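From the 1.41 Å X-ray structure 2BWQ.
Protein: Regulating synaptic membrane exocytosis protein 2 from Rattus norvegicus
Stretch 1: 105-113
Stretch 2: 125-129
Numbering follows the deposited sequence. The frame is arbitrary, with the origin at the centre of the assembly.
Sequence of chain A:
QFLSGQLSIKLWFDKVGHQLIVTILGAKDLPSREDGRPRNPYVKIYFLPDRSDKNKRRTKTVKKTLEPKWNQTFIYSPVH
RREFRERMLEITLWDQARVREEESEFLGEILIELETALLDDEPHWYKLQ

Stretch 1, residues 105-113: EFLGEILIE
Stretch 2 (125-129) WYKLQ

Strand 105-113 meets the chain's C-terminal segment, strand 125-127 followed by Leu 128 and Gln 129, with 396 Å² buried in total. The N-to-C directions of the two strands make an angle of 118°, and their axes approach to 7.7 Å. Gly 108 CA lies 4.7 Å from Gln 129 CA. There, two backbone hydrogen bonds join the middle of strand 105-113 to the C-terminal residue, linking one residue pair reciprocally: Glu 109 N to Gln 129 O (2.9 Å, 148° at the hydrogen) and Gln 129 N to Glu 109 O (3.2 Å, 139°).

Ile 110 covers most surface (77 Å²; phi/psi -123/127). Its CA-to-CB bond points sideways, but chi1 -66° and chi2 151° bring Ile 110 CD1 between Tyr 126 CB (3.6 Å) and Leu 128 CD2 (3.8 Å).

Leu 128 (-74/139; chi1 -73°, chi2 159°) also packs its CB 3.9 Å from Leu 107 O. Gly 108, at 132/165, leaves room here: an ideal CB would sit 2.9 Å from Leu 128 CB, a clash, and would also jam against the preceding carbonyl. Gly 108 CA makes a CA-H...O contact with Gln 129 O at 3.3 Å.

The CA-to-CB bond of Tyr 126 (-126/137) points toward the strand, with chi1 -62° and chi2 84°. Ile 112 (chi1 -63°, chi2 177°) places CD1 over one ring face, 4.2 Å from the Tyr 126 ring centroid and 24° off its normal, a CH-pi contact.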

# COMPACT_ATOMS: atom_id res chain seq x y z
N GLU A 105 -15.91 -2.50 -2.13
CA GLU A 105 -15.43 -3.58 -2.95
C GLU A 105 -13.92 -3.69 -2.84
O GLU A 105 -13.20 -2.71 -2.97
CB GLU A 105 -15.85 -3.41 -4.42
CG GLU A 105 -15.44 -4.63 -5.24
CD GLU A 105 -15.90 -4.61 -6.70
OE1 GLU A 105 -16.51 -3.62 -7.13
OE2 GLU A 105 -15.67 -5.62 -7.41
N PHE A 106 -13.45 -4.91 -2.68
CA PHE A 106 -12.04 -5.22 -2.64
C PHE A 106 -11.50 -5.12 -4.05
O PHE A 106 -12.05 -5.71 -4.99
CB PHE A 106 -11.91 -6.67 -2.16
CG PHE A 106 -10.51 -7.18 -2.18
CD1 PHE A 106 -9.49 -6.63 -1.40
CD2 PHE A 106 -10.18 -8.27 -2.98
CE1 PHE A 106 -8.22 -7.19 -1.38
CE2 PHE A 106 -8.88 -8.80 -2.98
CZ PHE A 106 -7.90 -8.25 -2.14
N LEU A 107 -10.40 -4.35 -4.20
CA LEU A 107 -9.80 -4.17 -5.54
C LEU A 107 -8.40 -4.78 -5.64
O LEU A 107 -7.69 -4.56 -6.61
CB LEU A 107 -9.71 -2.70 -5.92
CG LEU A 107 -11.05 -1.95 -6.08
CD1 LEU A 107 -10.82 -0.44 -6.38
CD2 LEU A 107 -11.89 -2.62 -7.15
N GLY A 108 -7.94 -5.48 -4.60
CA GLY A 108 -6.70 -6.21 -4.75
C GLY A 108 -5.72 -5.99 -3.62
O GLY A 108 -5.91 -5.10 -2.80
N GLU A 109 -4.73 -6.87 -3.58
CA GLU A 109 -3.79 -6.91 -2.47
C GLU A 109 -2.39 -7.00 -3.02
O GLU A 109 -2.14 -7.70 -4.02
CB GLU A 109 -4.08 -8.18 -1.58
CG GLU A 109 -3.06 -8.36 -0.43
CD GLU A 109 -3.45 -9.39 0.54
OE1 GLU A 109 -4.63 -9.66 0.63
OE2 GLU A 109 -2.54 -9.89 1.18
N ILE A 110 -1.47 -6.32 -2.36
CA ILE A 110 -0.04 -6.51 -2.57
C ILE A 110 0.54 -6.86 -1.19
O ILE A 110 0.30 -6.17 -0.21
CB ILE A 110 0.56 -5.16 -3.07
CG1 ILE A 110 -0.01 -4.83 -4.45
CG2 ILE A 110 2.11 -5.17 -3.05
CD1 ILE A 110 -0.05 -3.33 -4.67
N LEU A 111 1.27 -7.94 -1.09
CA LEU A 111 1.80 -8.44 0.21
C LEU A 111 3.32 -8.43 0.08
O LEU A 111 3.86 -9.21 -0.74
CB LEU A 111 1.26 -9.85 0.52
CG LEU A 111 1.58 -10.38 1.88
CD1 LEU A 111 0.94 -9.51 2.99
CD2 LEU A 111 1.02 -11.83 1.94
N ILE A 112 3.99 -7.57 0.83
CA ILE A 112 5.45 -7.41 0.65
C ILE A 112 6.15 -7.93 1.88
O ILE A 112 6.03 -7.36 2.96
CB ILE A 112 5.79 -5.92 0.41
CG1 ILE A 112 5.14 -5.42 -0.88
CG2 ILE A 112 7.35 -5.71 0.35
CD1 ILE A 112 5.39 -3.94 -1.13
N GLU A 113 6.88 -9.00 1.74
CA GLU A 113 7.76 -9.52 2.81
C GLU A 113 8.93 -8.55 3.03
O GLU A 113 9.62 -8.22 2.04
CB GLU A 113 8.31 -10.91 2.45
CG GLU A 113 7.19 -11.96 2.44
CD GLU A 113 6.81 -12.41 3.80
OE1 GLU A 113 7.36 -12.01 4.83
OE2 GLU A 113 5.86 -13.22 3.84
N TRP A 125 6.25 0.27 -9.11
CA TRP A 125 4.88 -0.17 -9.39
C TRP A 125 4.69 -1.63 -8.99
O TRP A 125 5.58 -2.49 -9.23
CB TRP A 125 4.58 -0.05 -10.90
CG TRP A 125 4.41 1.38 -11.35
CD1 TRP A 125 5.29 2.15 -12.08
CD2 TRP A 125 3.28 2.22 -11.10
NE1 TRP A 125 4.75 3.40 -12.31
CE2 TRP A 125 3.52 3.47 -11.71
CE3 TRP A 125 2.06 2.02 -10.45
CZ2 TRP A 125 2.58 4.52 -11.69
CZ3 TRP A 125 1.11 3.08 -10.43
CH2 TRP A 125 1.40 4.30 -11.00
N TYR A 126 3.55 -1.96 -8.39
CA TYR A 126 3.17 -3.31 -8.00
C TYR A 126 1.79 -3.65 -8.58
O TYR A 126 0.85 -2.87 -8.42
CB TYR A 126 3.12 -3.43 -6.44
CG TYR A 126 4.47 -3.18 -5.76
CD1 TYR A 126 4.90 -1.88 -5.48
CD2 TYR A 126 5.28 -4.25 -5.44
CE1 TYR A 126 6.14 -1.67 -4.90
CE2 TYR A 126 6.52 -4.03 -4.81
CZ TYR A 126 6.92 -2.74 -4.54
OH TYR A 126 8.14 -2.51 -3.91
N LYS A 127 1.70 -4.87 -9.09
CA LYS A 127 0.40 -5.32 -9.64
C LYS A 127 -0.52 -5.69 -8.51
O LYS A 127 -0.17 -6.41 -7.60
CB LYS A 127 0.63 -6.49 -10.58
CG LYS A 127 1.17 -5.96 -11.94
CD LYS A 127 1.51 -7.02 -12.98
CE LYS A 127 2.31 -6.36 -14.12
NZ LYS A 127 2.55 -7.30 -15.28
N LEU A 128 -1.75 -5.16 -8.57
CA LEU A 128 -2.81 -5.58 -7.62
C LEU A 128 -3.33 -6.97 -7.95
O LEU A 128 -3.48 -7.32 -9.12
CB LEU A 128 -3.97 -4.60 -7.71
CG LEU A 128 -3.69 -3.23 -7.10
CD1 LEU A 128 -4.61 -2.18 -7.66
CD2 LEU A 128 -3.71 -3.31 -5.56
N GLN A 129 -3.55 -7.78 -6.92
CA GLN A 129 -3.91 -9.21 -7.12
C GLN A 129 -5.24 -9.37 -6.45
O GLN A 129 -5.32 -9.17 -5.25
CB GLN A 129 -2.90 -10.18 -6.46
CG GLN A 129 -1.46 -10.14 -6.96
CD GLN A 129 -1.28 -10.90 -8.26
OE1 GLN A 129 -0.52 -11.88 -8.31
NE2 GLN A 129 -1.97 -10.47 -9.32
OXT GLN A 129 -6.26 -9.74 -7.09